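Local structure of NikO protein (Streptomyces tendae, 4FQD) at residues A45-C56 against D82-W92. The protein is an enolpyruvyl transferase of nikkomycin biosynthesis, related to MurA, and probably transfers the enolpyruvyl group of phosphoenolpyruvate to a nucleotide substrate. The protein carries 4 engineered substitutions. Residues are numbered along the deposited sequence; the frame is centred on the assembly and turned at random.
Sequences ATASAPVRIENC and DETFTVDASAW. Engineered in segment 45-56: R52 (natural residue Pro).
V51 and V87 face each other as a hydrogen-bonded antiparallel pair, as do I53 and F85, joining strands 50-54 and 84-88 at the middle of a four-stranded sheet in the inverse beta/alpha barrel of the EPSP synthase family. V51 N reaches V87 O at 2.8 Å, nearly in line with the carbonyl; beyond the strand end, C56 N donates to E83 O at 2.9 Å.

On the buried face, C56 SG lies 3.5 Å from F85 CB and approaches the F85 ring obliquely. That sulfur stands anti to its own backbone N (chi1 -180°), which carries it alongside F85. V87 CG1 packs over one face of the same ring, and helices 34-44 and 60-71 cover this side.

The other face is more polar. The engineered R52 runs extended across T84, whose CG2 meets the guanidinium edge 3.5 Å from R52 NE. E54 OE2 sits over the guanidinium face, so it can act by charge alone; D82 OD2 lies at the edge, 4.0 Å from R52 NH2, a long salt bridge.

Level with P50 across the sheet, D88 turns its carboxylate alongside the proline ring, OD2 3.6 Å from P50 CD. D88 OD1 accepts from S90 N, an Asx turn. An alanine in place of D88 would probably leave S90 N without its Asx-turn acceptor and open a gap beside the P50 ring. Next to this pair, one water bridges the residues flanking the strands, donating to A49 O and accepting from A89 N, each at 2.7 Å.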
ATOM      1  N   ALA A  45      29.918  15.840 -17.049  1.00 12.12           N
ATOM      2  CA  ALA A  45      31.267  15.455 -16.647  1.00 10.79           C
ATOM      3  C   ALA A  45      31.895  14.468 -17.627  1.00 19.14           C
ATOM      4  O   ALA A  45      33.115  14.305 -17.658  1.00 17.96           O
ATOM      5  CB  ALA A  45      31.251  14.871 -15.245  1.00 10.62           C
ATOM      6  N   THR A  46      31.056  13.812 -18.421  1.00 13.70           N
ATOM      7  CA  THR A  46      31.530  12.833 -19.390  1.00 18.64           C
ATOM      8  C   THR A  46      31.825  13.485 -20.736  1.00 16.31           C
ATOM      9  O   THR A  46      32.479  12.891 -21.593  1.00 13.07           O
ATOM     10  CB  THR A  46      30.485  11.725 -19.619  1.00 12.56           C
ATOM     11  OG1 THR A  46      29.390  12.250 -20.380  1.00 10.14           O
ATOM     12  CG2 THR A  46      29.969  11.189 -18.293  1.00  8.62           C
ATOM     13  N   ALA A  47      31.344  14.711 -20.914  1.00 14.43           N
ATOM     14  CA  ALA A  47      31.391  15.368 -22.215  1.00 18.90           C
ATOM     15  C   ALA A  47      32.579  16.312 -22.387  1.00 18.20           C
ATOM     16  O   ALA A  47      33.327  16.572 -21.445  1.00 19.77           O
ATOM     17  CB  ALA A  47      30.088  16.111 -22.476  1.00 16.97           C
ATOM     18  N   SER A  48      32.737  16.816 -23.607  1.00 21.39           N
ATOM     19  CA  SER A  48      33.778  17.784 -23.924  1.00 24.46           C
ATOM     20  C   SER A  48      33.134  19.068 -24.427  1.00 21.25           C
ATOM     21  O   SER A  48      33.702  19.778 -25.256  1.00 27.25           O
ATOM     22  CB  SER A  48      34.718  17.228 -24.995  1.00 18.06           C
ATOM     23  OG  SER A  48      35.206  15.947 -24.637  1.00 26.15           O
ATOM     24  N   ALA A  49      31.941  19.356 -23.921  1.00 23.69           N
ATOM     25  CA  ALA A  49      31.183  20.522 -24.353  1.00 19.73           C
ATOM     26  C   ALA A  49      30.592  21.261 -23.156  1.00 22.15           C
ATOM     27  O   ALA A  49      30.267  20.645 -22.143  1.00 23.26           O
ATOM     28  CB  ALA A  49      30.080  20.102 -25.309  1.00 23.03           C
ATOM     29  N   PRO A  50      30.458  22.591 -23.272  1.00 23.84           N
ATOM     30  CA  PRO A  50      29.860  23.381 -22.191  1.00 21.84           C
ATOM     31  C   PRO A  50      28.370  23.094 -22.038  1.00 21.13           C
ATOM     32  O   PRO A  50      27.656  22.971 -23.033  1.00 19.76           O
ATOM     33  CB  PRO A  50      30.076  24.826 -22.655  1.00 19.32           C
ATOM     34  CG  PRO A  50      30.189  24.733 -24.139  1.00 14.72           C
ATOM     35  CD  PRO A  50      30.890  23.434 -24.400  1.00 17.81           C
ATOM     36  N   VAL A  51      27.915  22.982 -20.795  1.00 23.92           N
ATOM     37  CA  VAL A  51      26.506  22.738 -20.515  1.00 22.36           C
ATOM     38  C   VAL A  51      25.927  23.860 -19.660  1.00 21.10           C
ATOM     39  O   VAL A  51      26.315  24.035 -18.505  1.00 17.96           O
ATOM     40  CB  VAL A  51      26.300  21.392 -19.798  1.00 16.58           C
ATOM     41  CG1 VAL A  51      24.841  21.219 -19.395  1.00 18.24           C
ATOM     42  CG2 VAL A  51      26.754  20.247 -20.687  1.00 16.98           C
ATOM     43  N   ARG A  52      25.004  24.622 -20.238  1.00 13.99           N
ATOM     44  CA  ARG A  52      24.370  25.719 -19.519  1.00 21.32           C
ATOM     45  C   ARG A  52      23.089  25.261 -18.835  1.00 19.32           C
ATOM     46  O   ARG A  52      22.128  24.863 -19.493  1.00 20.39           O
ATOM     47  CB  ARG A  52      24.077  26.890 -20.457  1.00 26.93           C
ATOM     48  CG  ARG A  52      23.495  28.095 -19.744  1.00 30.00           C
ATOM     49  CD  ARG A  52      23.249  29.258 -20.685  1.00 30.90           C
ATOM     50  NE  ARG A  52      22.803  30.440 -19.953  1.00 42.74           N
ATOM     51  CZ  ARG A  52      22.437  31.582 -20.525  1.00 52.39           C
ATOM     52  NH1 ARG A  52      22.460  31.702 -21.845  1.00 44.12           N
ATOM     53  NH2 ARG A  52      22.045  32.604 -19.775  1.00 47.19           N
ATOM     54  N   ILE A  53      23.081  25.326 -17.509  1.00 20.12           N
ATOM     55  CA  ILE A  53      21.949  24.851 -16.725  1.00 16.52           C
ATOM     56  C   ILE A  53      21.155  26.010 -16.133  1.00 19.70           C
ATOM     57  O   ILE A  53      21.579  26.631 -15.158  1.00 24.63           O
ATOM     58  CB  ILE A  53      22.415  23.927 -15.585  1.00 17.98           C
ATOM     59  CG1 ILE A  53      23.342  22.837 -16.128  1.00 12.54           C
ATOM     60  CG2 ILE A  53      21.223  23.315 -14.875  1.00 16.56           C
ATOM     61  CD1 ILE A  53      23.908  21.929 -15.060  1.00 12.01           C
ATOM     62  N   GLU A  54      20.003  26.299 -16.727  1.00 20.62           N
ATOM     63  CA  GLU A  54      19.135  27.356 -16.224  1.00 20.60           C
ATOM     64  C   GLU A  54      18.215  26.819 -15.134  1.00 17.98           C
ATOM     65  O   GLU A  54      18.042  25.605 -15.003  1.00 16.79           O
ATOM     66  CB  GLU A  54      18.316  27.970 -17.359  1.00 24.56           C
ATOM     67  CG  GLU A  54      19.160  28.484 -18.511  1.00 35.68           C
ATOM     68  CD  GLU A  54      18.618  29.771 -19.099  1.00 49.18           C
ATOM     69  OE1 GLU A  54      17.787  30.424 -18.434  1.00 40.00           O
ATOM     70  OE2 GLU A  54      19.024  30.128 -20.224  1.00 55.17           O
ATOM     71  N   ASN A  55      17.629  27.730 -14.361  1.00 18.16           N
ATOM     72  CA  ASN A  55      16.807  27.370 -13.210  1.00 14.34           C
ATOM     73  C   ASN A  55      17.567  26.436 -12.271  1.00 15.97           C
ATOM     74  O   ASN A  55      17.038  25.424 -11.815  1.00 16.76           O
ATOM     75  CB  ASN A  55      15.481  26.738 -13.652  1.00 20.31           C
ATOM     76  CG  ASN A  55      14.474  26.633 -12.519  1.00 21.22           C
ATOM     77  OD1 ASN A  55      14.438  27.479 -11.624  1.00 16.08           O
ATOM     78  ND2 ASN A  55      13.659  25.585 -12.547  1.00 17.47           N
ATOM     79  N   CYS A  56      18.823  26.777 -12.004  1.00 15.26           N
ATOM     80  CA  CYS A  56      19.659  25.968 -11.129  1.00 17.09           C
ATOM     81  C   CYS A  56      19.508  26.413  -9.681  1.00 17.18           C
ATOM     82  O   CYS A  56      19.658  27.594  -9.371  1.00 19.63           O
ATOM     83  CB  CYS A  56      21.126  26.045 -11.559  1.00 14.47           C
ATOM     84  SG  CYS A  56      22.250  25.064 -10.537  1.00 17.27           S
ATOM     85  N   ASP A  82      20.822  35.122 -12.136  1.00 35.44           N
ATOM     86  CA  ASP A  82      19.820  34.493 -12.991  1.00 36.56           C
ATOM     87  C   ASP A  82      19.770  32.982 -12.774  1.00 26.81           C
ATOM     88  O   ASP A  82      19.175  32.256 -13.570  1.00 28.34           O
ATOM     89  CB  ASP A  82      20.066  34.825 -14.466  1.00 40.96           C
ATOM     90  CG  ASP A  82      21.436  34.395 -14.942  1.00 48.14           C
ATOM     91  OD1 ASP A  82      22.346  34.287 -14.097  1.00 52.11           O
ATOM     92  OD2 ASP A  82      21.605  34.171 -16.159  1.00 47.12           O
ATOM     93  N   GLU A  83      20.396  32.528 -11.692  1.00 28.94           N
ATOM     94  CA  GLU A  83      20.386  31.119 -11.299  1.00 27.38           C
ATOM     95  C   GLU A  83      20.823  30.192 -12.428  1.00 26.10           C
ATOM     96  O   GLU A  83      20.123  29.242 -12.772  1.00 24.70           O
ATOM     97  CB  GLU A  83      19.003  30.716 -10.782  1.00 27.32           C
ATOM     98  CG  GLU A  83      18.501  31.589  -9.646  1.00 41.56           C
ATOM     99  CD  GLU A  83      17.316  30.983  -8.923  1.00 45.12           C
ATOM    100  OE1 GLU A  83      16.181  31.091  -9.436  1.00 49.12           O
ATOM    101  OE2 GLU A  83      17.519  30.397  -7.840  1.00 38.87           O
ATOM    102  N   THR A  84      21.988  30.480 -12.999  1.00 30.68           N
ATOM    103  CA  THR A  84      22.497  29.715 -14.129  1.00 24.09           C
ATOM    104  C   THR A  84      23.828  29.048 -13.802  1.00 23.49           C
ATOM    105  O   THR A  84      24.779  29.708 -13.383  1.00 24.94           O
ATOM    106  CB  THR A  84      22.666  30.604 -15.374  1.00 26.10           C
ATOM    107  OG1 THR A  84      21.397  31.157 -15.744  1.00 29.11           O
ATOM    108  CG2 THR A  84      23.218  29.795 -16.534  1.00 30.04           C
ATOM    109  N   PHE A  85      23.886  27.735 -13.995  1.00 19.59           N
ATOM    110  CA  PHE A  85      25.095  26.969 -13.736  1.00 16.37           C
ATOM    111  C   PHE A  85      25.719  26.529 -15.053  1.00 19.03           C
ATOM    112  O   PHE A  85      25.120  25.763 -15.807  1.00 19.87           O
ATOM    113  CB  PHE A  85      24.770  25.737 -12.889  1.00 19.24           C
ATOM    114  CG  PHE A  85      25.969  25.112 -12.234  1.00 16.48           C
ATOM    115  CD1 PHE A  85      27.134  25.838 -12.046  1.00 19.51           C
ATOM    116  CD2 PHE A  85      25.932  23.794 -11.811  1.00 10.74           C
ATOM    117  CE1 PHE A  85      28.238  25.263 -11.443  1.00 22.64           C
ATOM    118  CE2 PHE A  85      27.032  23.211 -11.208  1.00 14.79           C
ATOM    119  CZ  PHE A  85      28.187  23.946 -11.023  1.00 19.78           C
ATOM    120  N   THR A  86      26.923  27.020 -15.330  1.00 21.59           N
ATOM    121  CA  THR A  86      27.628  26.652 -16.553  1.00 18.19           C
ATOM    122  C   THR A  86      28.870  25.819 -16.250  1.00 21.78           C
ATOM    123  O   THR A  86      29.787  26.277 -15.570  1.00 21.79           O
ATOM    124  CB  THR A  86      28.036  27.892 -17.368  1.00 20.05           C
ATOM    125  OG1 THR A  86      26.865  28.634 -17.729  1.00 25.41           O
ATOM    126  CG2 THR A  86      28.773  27.475 -18.631  1.00 23.24           C
ATOM    127  N   VAL A  87      28.887  24.591 -16.757  1.00 21.38           N
ATOM    128  CA  VAL A  87      30.011  23.687 -16.543  1.00 15.45           C
ATOM    129  C   VAL A  87      30.613  23.235 -17.871  1.00 21.32           C
ATOM    130  O   VAL A  87      29.954  23.280 -18.909  1.00 20.25           O
ATOM    131  CB  VAL A  87      29.588  22.443 -15.739  1.00 15.61           C
ATOM    132  CG1 VAL A  87      29.150  22.837 -14.334  1.00 16.18           C
ATOM    133  CG2 VAL A  87      28.478  21.697 -16.464  1.00 13.60           C
ATOM    134  N   ASP A  88      31.870  22.806 -17.828  1.00 20.27           N
ATOM    135  CA  ASP A  88      32.558  22.308 -19.014  1.00 16.40           C
ATOM    136  C   ASP A  88      33.678  21.359 -18.597  1.00 23.95           C
ATOM    137  O   ASP A  88      34.640  21.767 -17.947  1.00 23.36           O
ATOM    138  CB  ASP A  88      33.126  23.466 -19.835  1.00 20.14           C
ATOM    139  CG  ASP A  88      33.468  23.062 -21.261  1.00 26.78           C
ATOM    140  OD1 ASP A  88      33.584  21.848 -21.531  1.00 32.00           O
ATOM    141  OD2 ASP A  88      33.621  23.962 -22.113  1.00 28.54           O
ATOM    142  N   ALA A  89      33.547  20.093 -18.978  1.00 23.29           N
ATOM    143  CA  ALA A  89      34.509  19.073 -18.578  1.00 23.25           C
ATOM    144  C   ALA A  89      35.546  18.799 -19.663  1.00 23.03           C
ATOM    145  O   ALA A  89      36.165  17.737 -19.682  1.00 29.59           O
ATOM    146  CB  ALA A  89      33.787  17.788 -18.199  1.00 16.70           C
ATOM    147  N   SER A  90      35.735  19.761 -20.561  1.00 18.18           N
ATOM    148  CA  SER A  90      36.682  19.608 -21.661  1.00 22.05           C
ATOM    149  C   SER A  90      38.116  19.444 -21.164  1.00 24.31           C
ATOM    150  O   SER A  90      38.828  18.535 -21.592  1.00 24.43           O
ATOM    151  CB  SER A  90      36.599  20.805 -22.610  1.00 25.66           C
ATOM    152  OG  SER A  90      35.287  20.966 -23.118  1.00 29.82           O
ATOM    153  N   ALA A  91      38.531  20.323 -20.259  1.00 22.61           N
ATOM    154  CA  ALA A  91      39.905  20.322 -19.762  1.00 22.17           C
ATOM    155  C   ALA A  91      40.065  19.500 -18.486  1.00 22.21           C
ATOM    156  O   ALA A  91      41.009  19.705 -17.723  1.00 29.14           O
ATOM    157  CB  ALA A  91      40.386  21.748 -19.539  1.00 20.08           C
ATOM    158  N   TRP A  92      39.139  18.573 -18.262  1.00 24.32           N
ATOM    159  CA  TRP A  92      39.194  17.694 -17.100  1.00 26.78           C
ATOM    160  C   TRP A  92      40.417  16.785 -17.196  1.00 32.75           C
ATOM    161  O   TRP A  92      40.490  15.924 -18.072  1.00 29.29           O
ATOM    162  CB  TRP A  92      37.921  16.848 -17.024  1.00 24.50           C
ATOM    163  CG  TRP A  92      37.660  16.244 -15.676  1.00 22.95           C
ATOM    164  CD1 TRP A  92      38.470  15.387 -14.989  1.00 22.71           C
ATOM    165  CD2 TRP A  92      36.494  16.434 -14.862  1.00 20.55           C
ATOM    166  NE1 TRP A  92      37.888  15.043 -13.793  1.00 22.01           N
ATOM    167  CE2 TRP A  92      36.674  15.671 -13.692  1.00 24.25           C
ATOM    168  CE3 TRP A  92      35.321  17.180 -15.009  1.00 23.63           C
ATOM    169  CZ2 TRP A  92      35.723  15.631 -12.673  1.00 30.85           C
ATOM    170  CZ3 TRP A  92      34.377  17.139 -13.996  1.00 20.27           C
ATOM    171  CH2 TRP A  92      34.585  16.370 -12.844  1.00 20.94           C
TER
HETATM  172  O   HOH W   1      31.206  19.229 -19.989  1.00 18.18           O
HETATM  173  O   HOH W   2      13.823  29.847 -11.650  1.00 22.77           O